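PDB 6RJ1: Mgp-operon protein 3 from Mycoplasma pneumoniae, which probably acts as a surface adhesin, helping this human pathogen attach to host cells, perhaps through sugar-bearing receptors. Local coordinates for residues 66-70 / 158-162; 541-546 / 779-784; 783-788 / 854-860. The contacts are given in a common frame with arbitrary orientation. Residue numbers count along the deposited sequence, not the author numbering.

How the contacts relate
Contact 1 comes first along the chain and stands apart: its centre lies 34 Å from that of contact 2 and 45 Å from that of contact 3, on the opposite side of the chain's centre from contact 3. It joins a loop to a short helix. Contact 2 follows, and contact 3 begins on the strand where contact 2 ends; their centres are 12 Å apart and they share K783 and A784 of strand 779-786. That strand runs parallel to strand 538-546 in contact 2 and to strand 851-857 in contact 3. Each of the three strands belongs to a different sheet, consistent with the innermost strands of adjacent beta-propeller blades.

Contact 1 (66-70 / 158-162); sequences FQDTT and YKTLQ
The loop after strand 64-66 is tied to the short helix 157-163 by a tyrosine-to-carbonyl hydrogen bond and an oblique aromatic pair, about 25 Å from the centre of the chain to the centre of the contact. Residues 66-70 leave the strand in extended form until T69 (phi 155°) and T70 (phi 58°, psi 77°) turn the chain. The CA atoms come nearest at D68 and Q162, 6.1 Å apart. The hydrogen bond across the interface runs from Y158 OH to Q67 O, 2.7 Å; a t chi1 at Y158 carries the hydroxyl out to the loop. Within the loop, Q67 NE2 donates to T69 OG1 (3.1 Å) and T69 OG1 to D68 O (2.8 Å); outside it, N233 donates to F66 O. T70 CB comes to 3.5 Å from Y158 OH. The apolar part centres on buried F66, also t, whose ring meets that of Y158 with centroids 5.5 Å apart and planes at 43°. F66 CZ lies 4.1 Å from Q162 CG and 3.7 Å from both Y158 CE1 and L161 CB.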
loop_
_atom_site.group_PDB
_atom_site.type_symbol
_atom_site.label_atom_id
_atom_site.label_comp_id
_atom_site.label_asym_id
_atom_site.label_seq_id
_atom_site.Cartn_x
_atom_site.Cartn_y
_atom_site.Cartn_z
ATOM N N PHE A 66 -23.325 2.931 -1.675
ATOM C CA PHE A 66 -23.453 1.664 -0.969
ATOM C C PHE A 66 -24.820 1.661 -0.280
ATOM O O PHE A 66 -25.143 2.590 0.465
ATOM C CB PHE A 66 -22.296 1.454 0.030
ATOM C CG PHE A 66 -22.453 0.283 0.975
ATOM C CD1 PHE A 66 -22.416 -1.023 0.504
ATOM C CD2 PHE A 66 -22.607 0.487 2.340
ATOM C CE1 PHE A 66 -22.549 -2.105 1.380
ATOM C CE2 PHE A 66 -22.740 -0.597 3.216
ATOM C CZ PHE A 66 -22.712 -1.884 2.728
ATOM N N GLN A 67 -25.645 0.658 -0.584
ATOM C CA GLN A 67 -26.967 0.563 0.025
ATOM C C GLN A 67 -26.877 -0.140 1.373
ATOM O O GLN A 67 -26.673 -1.351 1.429
ATOM C CB GLN A 67 -27.980 -0.111 -0.908
ATOM C CG GLN A 67 -29.206 0.754 -1.252
ATOM C CD GLN A 67 -30.051 1.220 -0.076
ATOM O OE1 GLN A 67 -30.504 2.371 -0.039
ATOM N NE2 GLN A 67 -30.304 0.352 0.902
ATOM N N ASP A 68 -26.965 0.645 2.453
ATOM C CA ASP A 68 -26.918 0.168 3.831
ATOM C C ASP A 68 -28.227 0.503 4.517
ATOM O O ASP A 68 -28.671 1.654 4.476
ATOM C CB ASP A 68 -25.718 0.760 4.597
ATOM C CG ASP A 68 -25.719 2.270 4.774
ATOM O OD1 ASP A 68 -26.060 2.989 3.802
ATOM O OD2 ASP A 68 -25.374 2.735 5.879
ATOM N N THR A 69 -28.872 -0.539 5.068
ATOM C CA THR A 69 -30.147 -0.634 5.807
ATOM C C THR A 69 -30.623 -2.067 5.613
ATOM O O THR A 69 -30.835 -2.793 6.588
ATOM C CB THR A 69 -31.273 0.338 5.318
ATOM O OG1 THR A 69 -31.176 0.569 3.909
ATOM C CG2 THR A 69 -31.314 1.649 6.096
ATOM N N THR A 70 -30.735 -2.464 4.320
ATOM C CA THR A 70 -31.192 -3.730 3.746
ATOM C C THR A 70 -32.656 -3.995 4.239
ATOM O O THR A 70 -32.927 -4.792 5.146
ATOM C CB THR A 70 -30.141 -4.869 3.872
ATOM O OG1 THR A 70 -30.432 -5.869 2.905
ATOM C CG2 THR A 70 -29.977 -5.459 5.284
ATOM N N TYR A 158 -21.245 -8.169 3.343
ATOM C CA TYR A 158 -22.196 -7.064 3.447
ATOM C C TYR A 158 -22.237 -6.491 4.877
ATOM O O TYR A 158 -22.185 -5.269 5.050
ATOM C CB TYR A 158 -23.599 -7.491 2.980
ATOM C CG TYR A 158 -24.595 -6.357 3.058
ATOM C CD1 TYR A 158 -24.610 -5.352 2.097
ATOM C CD2 TYR A 158 -25.472 -6.246 4.131
ATOM C CE1 TYR A 158 -25.490 -4.276 2.190
ATOM C CE2 TYR A 158 -26.361 -5.179 4.230
ATOM C CZ TYR A 158 -26.350 -4.185 3.267
ATOM O OH TYR A 158 -27.193 -3.116 3.360
ATOM N N LYS A 159 -22.305 -7.376 5.887
ATOM C CA LYS A 159 -22.341 -6.991 7.295
ATOM C C LYS A 159 -21.086 -6.226 7.702
ATOM O O LYS A 159 -21.197 -5.232 8.419
ATOM C CB LYS A 159 -22.585 -8.209 8.199
ATOM C CG LYS A 159 -24.024 -8.696 8.168
ATOM C CD LYS A 159 -24.321 -9.673 9.289
ATOM C CE LYS A 159 -25.731 -10.215 9.214
ATOM N NZ LYS A 159 -25.841 -11.337 8.243
ATOM N N THR A 160 -19.905 -6.653 7.192
ATOM C CA THR A 160 -18.608 -6.007 7.446
ATOM C C THR A 160 -18.599 -4.599 6.865
ATOM O O THR A 160 -18.158 -3.669 7.540
ATOM C CB THR A 160 -17.446 -6.822 6.828
ATOM O OG1 THR A 160 -17.533 -8.187 7.227
ATOM C CG2 THR A 160 -16.059 -6.252 7.185
ATOM N N LEU A 161 -19.071 -4.452 5.608
ATOM C CA LEU A 161 -19.091 -3.187 4.887
ATOM C C LEU A 161 -20.014 -2.150 5.507
ATOM O O LEU A 161 -19.727 -0.954 5.434
ATOM C CB LEU A 161 -19.403 -3.410 3.406
ATOM C CG LEU A 161 -18.383 -4.259 2.627
ATOM C CD1 LEU A 161 -18.923 -4.650 1.275
ATOM C CD2 LEU A 161 -17.022 -3.560 2.507
ATOM N N GLN A 162 -21.078 -2.606 6.176
ATOM C CA GLN A 162 -22.032 -1.737 6.861
ATOM C C GLN A 162 -21.372 -0.991 8.014
ATOM O O GLN A 162 -21.702 0.172 8.257
ATOM C CB GLN A 162 -23.218 -2.539 7.396
ATOM C CG GLN A 162 -24.205 -2.957 6.338
ATOM C CD GLN A 162 -25.520 -3.327 6.962
ATOM O OE1 GLN A 162 -26.467 -2.533 6.980
ATOM N NE2 GLN A 162 -25.603 -4.542 7.483
#

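Contact 2 (541-546 / 779-784); sequences AGLDVV and GTGLKA
Two hydrogen bonds join these strands: A784 N to D544 OD2 (2.9 Å) and L782 N to A541 O (3.3 Å). The strands run parallel, 13° between directions and 4.7 Å at closest approach, consistent with innermost strands of adjacent propeller blades meeting near the axis; each pairs in its own sheet, 538-546 with 549-563 and 779-786 with 799-805. A541 CA lies 4.3 Å from T780 CA, G542 CA 4.6 Å from L782 CA, and D544 CA 5.9 Å from K783 CA. A541 and G542 form a classic beta bulge, both facing A553. G542 has phi 146°, where a CB would jam against the preceding carbonyl and lie 3.0 Å from L782 N. G781, at phi 67° and psi 53°, kinks the other strand. D544, chi1 t, brings OD2 to A784 N, so a side chain rather than a backbone carbonyl is the acceptor. L782, also t, fills the gap between the sheets against V551, A553, A801 and L803, its CD2 3.4 Å from G542 O. Further along, V546 CG1 packs 3.7 Å from A784 CB.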
loop_
_atom_site.group_PDB
_atom_site.type_symbol
_atom_site.label_atom_id
_atom_site.label_comp_id
_atom_site.label_asym_id
_atom_site.label_seq_id
_atom_site.Cartn_x
_atom_site.Cartn_y
_atom_site.Cartn_z
ATOM N N ALA A 541 2.390 -1.448 -4.697
ATOM C CA ALA A 541 3.630 -0.874 -5.230
ATOM C C ALA A 541 3.684 -1.006 -6.764
ATOM O O ALA A 541 4.386 -0.240 -7.427
ATOM C CB ALA A 541 4.832 -1.557 -4.608
ATOM N N GLY A 542 2.936 -1.965 -7.302
ATOM C CA GLY A 542 2.848 -2.198 -8.730
ATOM C C GLY A 542 2.692 -3.642 -9.139
ATOM O O GLY A 542 2.690 -4.548 -8.302
ATOM N N LEU A 543 2.560 -3.841 -10.457
ATOM C CA LEU A 543 2.431 -5.135 -11.121
ATOM C C LEU A 543 3.097 -5.144 -12.492
ATOM O O LEU A 543 3.139 -4.116 -13.176
ATOM C CB LEU A 543 0.977 -5.695 -11.203
ATOM C CG LEU A 543 -0.308 -4.819 -11.443
ATOM C CD1 LEU A 543 -0.091 -3.583 -12.310
ATOM C CD2 LEU A 543 -1.405 -5.650 -12.066
ATOM N N ASP A 544 3.620 -6.308 -12.889
ATOM C CA ASP A 544 4.264 -6.485 -14.184
ATOM C C ASP A 544 4.145 -7.931 -14.662
ATOM O O ASP A 544 3.880 -8.823 -13.859
ATOM C CB ASP A 544 5.741 -6.032 -14.142
ATOM C CG ASP A 544 6.345 -5.662 -15.492
ATOM O OD1 ASP A 544 5.580 -5.567 -16.490
ATOM O OD2 ASP A 544 7.580 -5.465 -15.556
ATOM N N VAL A 545 4.311 -8.152 -15.979
ATOM C CA VAL A 545 4.271 -9.489 -16.566
ATOM C C VAL A 545 5.686 -9.925 -16.982
ATOM O O VAL A 545 6.483 -9.109 -17.451
ATOM C CB VAL A 545 3.210 -9.682 -17.686
ATOM C CG1 VAL A 545 1.800 -9.396 -17.174
ATOM C CG2 VAL A 545 3.520 -8.841 -18.922
ATOM N N VAL A 546 5.999 -11.202 -16.759
ATOM C CA VAL A 546 7.300 -11.802 -17.066
ATOM C C VAL A 546 7.128 -13.326 -17.149
ATOM O O VAL A 546 6.455 -13.909 -16.296
ATOM C CB VAL A 546 8.427 -11.339 -16.073
ATOM C CG1 VAL A 546 8.094 -11.665 -14.612
ATOM C CG2 VAL A 546 9.800 -11.879 -16.464
ATOM N N GLY A 779 5.989 1.965 -0.852
ATOM C CA GLY A 779 6.579 1.198 -1.941
ATOM C C GLY A 779 6.013 1.608 -3.277
ATOM O O GLY A 779 4.802 1.767 -3.409
ATOM N N THR A 780 6.887 1.782 -4.274
ATOM C CA THR A 780 6.508 2.238 -5.609
ATOM C C THR A 780 7.408 1.659 -6.707
ATOM O O THR A 780 8.549 1.271 -6.446
ATOM C CB THR A 780 6.495 3.801 -5.634
ATOM O OG1 THR A 780 5.899 4.280 -6.839
ATOM C CG2 THR A 780 7.888 4.415 -5.472
ATOM N N GLY A 781 6.882 1.663 -7.924
ATOM C CA GLY A 781 7.586 1.288 -9.139
ATOM C C GLY A 781 7.998 -0.151 -9.289
ATOM O O GLY A 781 9.160 -0.410 -9.604
ATOM N N LEU A 782 7.059 -1.099 -9.136
ATOM C CA LEU A 782 7.419 -2.495 -9.361
ATOM C C LEU A 782 7.639 -2.733 -10.862
ATOM O O LEU A 782 6.774 -2.392 -11.676
ATOM C CB LEU A 782 6.404 -3.498 -8.794
ATOM C CG LEU A 782 6.821 -4.950 -9.000
ATOM C CD1 LEU A 782 7.501 -5.516 -7.788
ATOM C CD2 LEU A 782 5.691 -5.789 -9.449
ATOM N N LYS A 783 8.824 -3.260 -11.218
ATOM C CA LYS A 783 9.174 -3.581 -12.592
ATOM C C LYS A 783 9.953 -4.873 -12.632
ATOM O O LYS A 783 10.956 -5.024 -11.930
ATOM C CB LYS A 783 10.003 -2.462 -13.234
ATOM C CG LYS A 783 9.397 -1.888 -14.500
ATOM C CD LYS A 783 9.573 -2.749 -15.733
ATOM C CE LYS A 783 9.177 -1.992 -16.980
ATOM N NZ LYS A 783 7.741 -1.556 -16.970
ATOM N N ALA A 784 9.492 -5.804 -13.459
ATOM C CA ALA A 784 10.144 -7.091 -13.664
ATOM C C ALA A 784 11.178 -6.960 -14.769
ATOM O O ALA A 784 11.118 -6.026 -15.570
ATOM C CB ALA A 784 9.111 -8.135 -14.047
#

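Contact 3 (783-788 / 854-860); sequences KAGVDP and VTYIAES
Y856 lays one face of its ring against G785 CA in a CH-pi contact, G785 CA 3.5 Å from the ring centroid and 12° off the normal. The two strands, 783-786 and 854-857, run parallel at 3° but 7.5 Å apart at closest approach, too far for backbone pairing, so side chains fill the space. This fits the innermost strands of successive beta-propeller blades, each starting its own antiparallel sheet, 779-786 with 799-805 and 851-857 with 862-868. CA atoms come nearest at K783 and V854 (6.9 Å), G785 and Y856 (6.3 Å), and P788 and E859 (5.9 Å). Y856 CB points toward the other strand, and chi1 t carries the ring to G785; a CB on G785 would lie 2.3 Å from Y856 CE1, so with the ring in this place there is no room for a side chain at 785. At the strand's end Y856 OH donates to V786 O at 2.7 Å and also bonds R895. Before G785, K783 extends over V854 and Y856, with K783 CG 3.6 Å from V854 CG1 and K783 CE 4.0 Å from Y856 N. Beyond the strands, 858-860 take helical angles and P788 rests on them, P788 CB 3.2 Å from A858 O.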
loop_
_atom_site.group_PDB
_atom_site.type_symbol
_atom_site.label_atom_id
_atom_site.label_comp_id
_atom_site.label_asym_id
_atom_site.label_seq_id
_atom_site.Cartn_x
_atom_site.Cartn_y
_atom_site.Cartn_z
ATOM N N LYS A 783 8.824 -3.260 -11.218
ATOM C CA LYS A 783 9.174 -3.581 -12.592
ATOM C C LYS A 783 9.953 -4.873 -12.632
ATOM O O LYS A 783 10.956 -5.024 -11.930
ATOM C CB LYS A 783 10.003 -2.462 -13.234
ATOM C CG LYS A 783 9.397 -1.888 -14.500
ATOM C CD LYS A 783 9.573 -2.749 -15.733
ATOM C CE LYS A 783 9.177 -1.992 -16.980
ATOM N NZ LYS A 783 7.741 -1.556 -16.970
ATOM N N ALA A 784 9.492 -5.804 -13.459
ATOM C CA ALA A 784 10.144 -7.091 -13.664
ATOM C C ALA A 784 11.178 -6.960 -14.769
ATOM O O ALA A 784 11.118 -6.026 -15.570
ATOM C CB ALA A 784 9.111 -8.135 -14.047
ATOM N N GLY A 785 12.108 -7.901 -14.808
ATOM C CA GLY A 785 13.150 -7.934 -15.821
ATOM C C GLY A 785 13.862 -9.261 -15.949
ATOM O O GLY A 785 14.270 -9.834 -14.941
ATOM N N VAL A 786 14.029 -9.746 -17.196
ATOM C CA VAL A 786 14.745 -10.998 -17.503
ATOM C C VAL A 786 16.236 -10.674 -17.606
ATOM O O VAL A 786 16.629 -9.849 -18.433
ATOM C CB VAL A 786 14.226 -11.721 -18.783
ATOM C CG1 VAL A 786 14.991 -13.019 -19.043
ATOM C CG2 VAL A 786 12.733 -11.998 -18.697
ATOM N N ASP A 787 17.052 -11.316 -16.755
ATOM C CA ASP A 787 18.503 -11.143 -16.708
ATOM C C ASP A 787 19.130 -11.492 -18.075
ATOM O O ASP A 787 18.880 -12.589 -18.589
ATOM C CB ASP A 787 19.103 -11.987 -15.561
ATOM C CG ASP A 787 20.615 -11.922 -15.392
ATOM O OD1 ASP A 787 21.169 -10.794 -15.379
ATOM O OD2 ASP A 787 21.241 -13.000 -15.244
ATOM N N PRO A 788 19.872 -10.550 -18.712
ATOM C CA PRO A 788 20.455 -10.847 -20.037
ATOM C C PRO A 788 21.611 -11.846 -20.006
ATOM O O PRO A 788 21.881 -12.490 -21.016
ATOM C CB PRO A 788 20.915 -9.478 -20.538
ATOM C CG PRO A 788 21.156 -8.685 -19.308
ATOM C CD PRO A 788 20.228 -9.193 -18.250
ATOM N N VAL A 854 9.073 3.984 -15.019
ATOM C CA VAL A 854 10.008 2.892 -14.746
ATOM C C VAL A 854 10.220 2.151 -16.058
ATOM O O VAL A 854 9.244 1.803 -16.726
ATOM C CB VAL A 854 9.632 1.911 -13.610
ATOM C CG1 VAL A 854 10.858 1.127 -13.169
ATOM C CG2 VAL A 854 9.014 2.629 -12.420
ATOM N N THR A 855 11.490 1.914 -16.420
ATOM C CA THR A 855 11.871 1.227 -17.650
ATOM C C THR A 855 12.930 0.187 -17.350
ATOM O O THR A 855 13.804 0.433 -16.526
ATOM C CB THR A 855 12.419 2.244 -18.673
ATOM O OG1 THR A 855 11.510 3.334 -18.796
ATOM C CG2 THR A 855 12.664 1.634 -20.037
ATOM N N TYR A 856 12.865 -0.960 -18.039
ATOM C CA TYR A 856 13.867 -2.011 -17.946
ATOM C C TYR A 856 14.494 -2.153 -19.321
ATOM O O TYR A 856 13.767 -2.255 -20.312
ATOM C CB TYR A 856 13.258 -3.335 -17.467
ATOM C CG TYR A 856 14.265 -4.459 -17.333
ATOM C CD1 TYR A 856 15.107 -4.541 -16.227
ATOM C CD2 TYR A 856 14.356 -5.461 -18.295
ATOM C CE1 TYR A 856 16.021 -5.587 -16.084
ATOM C CE2 TYR A 856 15.280 -6.503 -18.174
ATOM C CZ TYR A 856 16.102 -6.568 -17.059
ATOM O OH TYR A 856 16.985 -7.611 -16.910
ATOM N N ILE A 857 15.837 -2.121 -19.392
ATOM C CA ILE A 857 16.574 -2.273 -20.649
ATOM C C ILE A 857 17.124 -3.688 -20.712
ATOM O O ILE A 857 18.069 -4.014 -19.998
ATOM C CB ILE A 857 17.647 -1.168 -20.837
ATOM C CG1 ILE A 857 17.022 0.267 -20.783
ATOM C CG2 ILE A 857 18.482 -1.392 -22.107
ATOM C CD1 ILE A 857 15.886 0.656 -21.837
ATOM N N ALA A 858 16.480 -4.536 -21.533
ATOM C CA ALA A 858 16.759 -5.965 -21.733
ATOM C C ALA A 858 18.236 -6.318 -21.924
ATOM O O ALA A 858 18.740 -7.205 -21.240
ATOM C CB ALA A 858 15.955 -6.479 -22.917
ATOM N N GLU A 859 18.913 -5.620 -22.845
ATOM C CA GLU A 859 20.315 -5.831 -23.227
ATOM C C GLU A 859 21.322 -5.545 -22.107
ATOM O O GLU A 859 22.355 -6.218 -22.041
ATOM C CB GLU A 859 20.692 -5.059 -24.517
ATOM C CG GLU A 859 19.986 -3.722 -24.765
ATOM C CD GLU A 859 18.666 -3.769 -25.515
ATOM O OE1 GLU A 859 18.422 -2.857 -26.339
ATOM O OE2 GLU A 859 17.863 -4.698 -25.265
ATOM N N SER A 860 21.040 -4.535 -21.261
ATOM C CA SER A 860 21.920 -4.145 -20.158
ATOM C C SER A 860 21.496 -4.713 -18.801
ATOM O O SER A 860 22.320 -4.786 -17.886
ATOM C CB SER A 860 22.085 -2.625 -20.094
ATOM O OG SER A 860 20.884 -1.930 -19.806
#